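Titin (Homo sapiens, PDB 5JDD) spans the half-sarcomere of muscle as a giant elastic protein, whose I-band chains of immunoglobulin domains probably contribute to passive stretch resistance. Local coordinates at residues Leu16-Asp30 / Arg55-Pro67. Numbering follows the deposited sequence.
Sequences LENATVAFEVSVSHD and RKVHKLMLQNISP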
loop_
_atom_site.group_PDB
_atom_site.type_symbol
_atom_site.label_atom_id
_atom_site.label_comp_id
_atom_site.label_asym_id
_atom_site.label_seq_id
_atom_site.Cartn_x
_atom_site.Cartn_y
_atom_site.Cartn_z
ATOM N N LEU A 16 12.002 10.318 17.787
ATOM C CA LEU A 16 10.860 9.474 17.488
ATOM C C LEU A 16 10.338 8.780 18.735
ATOM O O LEU A 16 11.109 8.417 19.627
ATOM C CB LEU A 16 11.243 8.436 16.434
ATOM C CG LEU A 16 11.076 8.947 15.008
ATOM C CD1 LEU A 16 11.893 8.124 14.023
ATOM C CD2 LEU A 16 9.601 8.898 14.643
ATOM N N GLU A 17 9.024 8.602 18.785
ATOM C CA GLU A 17 8.393 7.804 19.823
ATOM C C GLU A 17 9.137 6.470 19.953
ATOM O O GLU A 17 9.582 5.899 18.943
ATOM C CB GLU A 17 6.919 7.583 19.463
ATOM C CG GLU A 17 6.116 6.838 20.514
ATOM C CD GLU A 17 4.615 6.874 20.268
ATOM O OE1 GLU A 17 4.162 7.459 19.253
ATOM O OE2 GLU A 17 3.882 6.314 21.111
ATOM N N ASN A 18 9.300 6.019 21.201
ATOM C CA ASN A 18 10.004 4.775 21.563
ATOM C C ASN A 18 11.541 4.894 21.588
ATOM O O ASN A 18 12.226 3.944 21.960
ATOM C CB ASN A 18 9.538 3.565 20.731
ATOM C CG ASN A 18 8.032 3.357 20.787
ATOM O OD1 ASN A 18 7.355 3.353 19.754
ATOM N ND2 ASN A 18 7.499 3.190 21.993
ATOM N N ALA A 19 12.080 6.058 21.231
ATOM C CA ALA A 19 13.525 6.274 21.337
ATOM C C ALA A 19 13.950 6.435 22.788
ATOM O O ALA A 19 13.126 6.709 23.670
ATOM C CB ALA A 19 13.964 7.493 20.537
ATOM N N THR A 20 15.248 6.287 23.026
ATOM C CA THR A 20 15.838 6.644 24.306
ATOM C C THR A 20 16.666 7.903 24.089
ATOM O O THR A 20 17.499 7.959 23.172
ATOM C CB THR A 20 16.714 5.513 24.843
ATOM O OG1 THR A 20 15.874 4.406 25.191
ATOM C CG2 THR A 20 17.492 5.975 26.081
ATOM N N VAL A 21 16.437 8.913 24.927
ATOM C CA VAL A 21 17.071 10.220 24.768
ATOM C C VAL A 21 17.650 10.681 26.099
ATOM O O VAL A 21 17.393 10.065 27.139
ATOM C CB VAL A 21 16.074 11.283 24.273
ATOM C CG1 VAL A 21 15.455 10.850 22.956
ATOM C CG2 VAL A 21 14.982 11.536 25.325
ATOM N N ALA A 22 18.431 11.756 26.075
ATOM C CA ALA A 22 19.011 12.276 27.315
ATOM C C ALA A 22 19.111 13.785 27.321
ATOM O O ALA A 22 19.237 14.419 26.276
ATOM C CB ALA A 22 20.389 11.666 27.563
ATOM N N PHE A 23 19.053 14.357 28.519
ATOM C CA PHE A 23 19.394 15.753 28.743
ATOM C C PHE A 23 20.630 15.767 29.623
ATOM O O PHE A 23 20.819 14.862 30.446
ATOM C CB PHE A 23 18.256 16.477 29.462
ATOM C CG PHE A 23 17.017 16.653 28.628
ATOM C CD1 PHE A 23 16.955 17.647 27.659
ATOM C CD2 PHE A 23 15.910 15.830 28.807
ATOM C CE1 PHE A 23 15.813 17.816 26.880
ATOM C CE2 PHE A 23 14.763 15.999 28.036
ATOM C CZ PHE A 23 14.714 16.992 27.073
ATOM N N GLU A 24 21.473 16.782 29.467
ATOM C CA GLU A 24 22.742 16.829 30.189
ATOM C C GLU A 24 23.031 18.233 30.689
ATOM O O GLU A 24 22.898 19.198 29.932
ATOM C CB GLU A 24 23.865 16.392 29.252
ATOM C CG GLU A 24 25.197 16.181 29.920
ATOM C CD GLU A 24 26.099 15.291 29.092
ATOM O OE1 GLU A 24 25.881 14.061 29.084
ATOM O OE2 GLU A 24 27.015 15.822 28.434
ATOM N N VAL A 25 23.426 18.347 31.954
ATOM C CA VAL A 25 23.932 19.617 32.476
ATOM C C VAL A 25 25.315 19.379 33.066
ATOM O O VAL A 25 25.548 18.345 33.704
ATOM C CB VAL A 25 22.957 20.250 33.509
ATOM C CG1 VAL A 25 22.717 19.315 34.684
ATOM C CG2 VAL A 25 23.455 21.611 33.992
ATOM N N SER A 26 26.252 20.289 32.811
ATOM C CA SER A 26 27.567 20.176 33.431
ATOM C C SER A 26 27.849 21.392 34.286
ATOM O O SER A 26 27.414 22.516 33.977
ATOM C CB SER A 26 28.673 19.959 32.395
ATOM O OG SER A 26 29.167 21.190 31.897
ATOM N N VAL A 27 28.578 21.164 35.369
ATOM C CA VAL A 27 28.846 22.219 36.333
ATOM C C VAL A 27 30.341 22.370 36.585
ATOM O O VAL A 27 31.154 21.619 36.034
ATOM C CB VAL A 27 28.077 21.974 37.663
ATOM C CG1 VAL A 27 26.586 22.032 37.413
ATOM C CG2 VAL A 27 28.438 20.613 38.279
ATOM N N SER A 28 30.702 23.339 37.417
ATOM C CA SER A 28 32.104 23.679 37.619
ATOM C C SER A 28 32.792 22.808 38.662
ATOM O O SER A 28 34.026 22.767 38.720
ATOM C CB SER A 28 32.222 25.140 38.035
ATOM O OG SER A 28 31.401 25.409 39.158
ATOM N N HIS A 29 32.001 22.143 39.503
ATOM C CA HIS A 29 32.541 21.395 40.630
ATOM C C HIS A 29 32.086 19.949 40.633
ATOM O O HIS A 29 31.015 19.626 40.127
ATOM C CB HIS A 29 32.108 22.036 41.955
ATOM C CG HIS A 29 32.779 23.339 42.247
ATOM N ND1 HIS A 29 32.562 24.473 41.493
ATOM C CD2 HIS A 29 33.657 23.691 43.216
ATOM C CE1 HIS A 29 33.287 25.466 41.983
ATOM N NE2 HIS A 29 33.958 25.016 43.029
ATOM N N ASP A 30 32.915 19.085 41.207
ATOM C CA ASP A 30 32.571 17.686 41.429
ATOM C C ASP A 30 31.559 17.569 42.572
ATOM O O ASP A 30 31.481 18.448 43.436
ATOM C CB ASP A 30 33.841 16.911 41.790
ATOM C CG ASP A 30 33.671 15.410 41.676
ATOM O OD1 ASP A 30 32.526 14.944 41.508
ATOM O OD2 ASP A 30 34.693 14.694 41.764
ATOM N N ARG A 55 31.038 12.917 38.213
ATOM C CA ARG A 55 31.839 14.105 38.496
ATOM C C ARG A 55 31.062 15.382 38.183
ATOM O O ARG A 55 30.066 15.663 38.850
ATOM C CB ARG A 55 33.203 14.038 37.800
ATOM C CG ARG A 55 34.177 13.101 38.533
ATOM C CD ARG A 55 35.444 12.830 37.732
ATOM N NE ARG A 55 35.141 12.135 36.485
ATOM C CZ ARG A 55 36.014 11.931 35.500
ATOM N NH1 ARG A 55 37.260 12.373 35.603
ATOM N NH2 ARG A 55 35.631 11.296 34.399
ATOM N N LYS A 56 31.477 16.123 37.158
ATOM C CA LYS A 56 30.838 17.404 36.856
ATOM C C LYS A 56 29.618 17.295 35.943
ATOM O O LYS A 56 28.969 18.306 35.664
ATOM C CB LYS A 56 31.843 18.367 36.221
ATOM C CG LYS A 56 32.984 18.739 37.149
ATOM C CD LYS A 56 33.982 19.667 36.458
ATOM C CE LYS A 56 35.149 19.965 37.371
ATOM N NZ LYS A 56 36.123 20.860 36.705
ATOM N N VAL A 57 29.301 16.084 35.480
ATOM C CA VAL A 57 28.291 15.907 34.439
ATOM C C VAL A 57 27.078 15.161 34.962
ATOM O O VAL A 57 27.203 14.090 35.565
ATOM C CB VAL A 57 28.867 15.140 33.237
ATOM C CG1 VAL A 57 27.820 15.002 32.137
ATOM C CG2 VAL A 57 30.099 15.853 32.699
ATOM N N HIS A 58 25.901 15.726 34.720
ATOM C CA HIS A 58 24.657 15.165 35.224
ATOM C C HIS A 58 23.699 14.929 34.075
ATOM O O HIS A 58 23.376 15.852 33.313
ATOM C CB HIS A 58 24.054 16.105 36.259
ATOM C CG HIS A 58 25.003 16.440 37.358
ATOM N ND1 HIS A 58 25.193 15.618 38.449
ATOM C CD2 HIS A 58 25.867 17.472 37.506
ATOM C CE1 HIS A 58 26.111 16.147 39.237
ATOM N NE2 HIS A 58 26.537 17.272 38.689
ATOM N N LYS A 59 23.268 13.681 33.940
ATOM C CA LYS A 59 22.369 13.294 32.863
ATOM C C LYS A 59 21.038 12.767 33.373
ATOM O O LYS A 59 20.972 12.087 34.401
ATOM C CB LYS A 59 23.034 12.241 31.971
ATOM C CG LYS A 59 24.387 12.666 31.452
ATOM C CD LYS A 59 25.178 11.497 30.894
ATOM C CE LYS A 59 24.469 10.870 29.716
ATOM N NZ LYS A 59 25.350 9.919 28.981
ATOM N N LEU A 60 19.978 13.109 32.647
ATOM C CA LEU A 60 18.667 12.488 32.785
ATOM C C LEU A 60 18.402 11.726 31.501
ATOM O O LEU A 60 18.354 12.314 30.420
ATOM C CB LEU A 60 17.588 13.548 32.975
ATOM C CG LEU A 60 16.141 13.073 32.829
ATOM C CD1 LEU A 60 15.810 12.039 33.883
ATOM C CD2 LEU A 60 15.189 14.259 32.926
ATOM N N MET A 61 18.254 10.415 31.616
ATOM C CA MET A 61 17.980 9.574 30.462
ATOM C C MET A 61 16.528 9.128 30.502
ATOM O O MET A 61 16.021 8.694 31.542
ATOM C CB MET A 61 18.924 8.369 30.458
ATOM C CG MET A 61 20.406 8.745 30.518
ATOM S SD MET A 61 21.450 7.281 30.673
ATOM C CE MET A 61 22.996 8.021 31.188
ATOM N N LEU A 62 15.855 9.256 29.367
ATOM C CA LEU A 62 14.465 8.854 29.247
ATOM C C LEU A 62 14.392 7.703 28.261
ATOM O O LEU A 62 14.759 7.841 27.084
ATOM C CB LEU A 62 13.602 10.018 28.760
ATOM C CG LEU A 62 13.806 11.375 29.440
ATOM C CD1 LEU A 62 12.978 12.451 28.750
ATOM C CD2 LEU A 62 13.445 11.295 30.890
ATOM N N GLN A 63 13.908 6.567 28.738
ATOM C CA GLN A 63 13.903 5.360 27.930
ATOM C C GLN A 63 12.524 5.109 27.341
ATOM O O GLN A 63 11.513 5.348 28.000
ATOM C CB GLN A 63 14.384 4.176 28.773
ATOM C CG GLN A 63 15.785 4.403 29.333
ATOM C CD GLN A 63 16.169 3.419 30.417
ATOM O OE1 GLN A 63 17.262 2.855 30.394
ATOM N NE2 GLN A 63 15.279 3.219 31.383
ATOM N N ASN A 64 12.499 4.666 26.082
ATOM C CA ASN A 64 11.258 4.270 25.404
ATOM C C ASN A 64 10.195 5.361 25.477
ATOM O O ASN A 64 9.094 5.135 25.974
ATOM C CB ASN A 64 10.728 2.948 25.986
ATOM C CG ASN A 64 9.635 2.312 25.134
ATOM O OD1 ASN A 64 9.390 2.716 23.997
ATOM N ND2 ASN A 64 8.973 1.301 25.691
ATOM N N ILE A 65 10.527 6.549 24.972
ATOM C CA ILE A 65 9.671 7.720 25.186
ATOM C C ILE A 65 8.295 7.596 24.558
ATOM O O ILE A 65 8.110 6.962 23.510
ATOM C CB ILE A 65 10.318 9.040 24.719
ATOM C CG1 ILE A 65 10.622 8.998 23.218
ATOM C CG2 ILE A 65 11.584 9.347 25.523
ATOM C CD1 ILE A 65 11.321 10.262 22.735
ATOM N N SER A 66 7.324 8.187 25.244
ATOM C CA SER A 66 5.962 8.251 24.739
ATOM C C SER A 66 5.581 9.712 24.544
ATOM O O SER A 66 6.265 10.615 25.035
ATOM C CB SER A 66 4.992 7.572 25.708
ATOM O OG SER A 66 4.968 8.239 26.954
ATOM N N PRO A 67 4.497 9.961 23.799
ATOM C CA PRO A 67 4.095 11.357 23.623
ATOM C C PRO A 67 3.860 12.089 24.952
ATOM O O PRO A 67 4.066 13.307 25.021
ATOM C CB PRO A 67 2.792 11.235 22.829
ATOM C CG PRO A 67 2.990 9.996 22.013
ATOM C CD PRO A 67 3.746 9.053 22.906
HETATM O O HOH W 1 14.027 3.217 23.932
HETATM O O HOH W 2 28.960 17.765 40.139
#
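F23 and L60 face each other as a hydrogen-bonded pair in the middle of two antiparallel strands, 21-27 and 57-62. Their backbones are joined in both directions, F23 N to L60 O and L60 N to F23 O, each 2.9 Å. V21 with L62 and V25 with H58 repeat this pattern. The tight side carries V21, F23, V25, H58, L60 and L62. L62 CD1 meets the F23 ring at its edge, 4.0 Å from CE2. V21 CG2 touches both L62 CB and I65 CG2, each at 4.0 Å. I65 holds CG1 between its backbone N and carbonyl carbon (chi1 61°), which lays it against A19 O. H58 turns its ring edge to V27 CG2. Its ND1 hydrogen-bonds S53 OG, and a water links its NE2 to H29 O and R55 O.

The other side is looser and more polar. E24 OE1 lies alongside the K59 chain, 3.1 Å from CG, but 4.2 Å from NZ, too far for a salt bridge. Past the strands, N18 ND2 hydrogen-bonds N64 OD1 at 2.8 Å, their amide planes 41° apart. N18 N also hydrogen-bonds I65 O, on a lone pair in the carbonyl plane.

Y73 and L86 of the opposing sheet also pack on F23. The pair is the central B and E strands of an I-set immunoglobulin beta-sandwich.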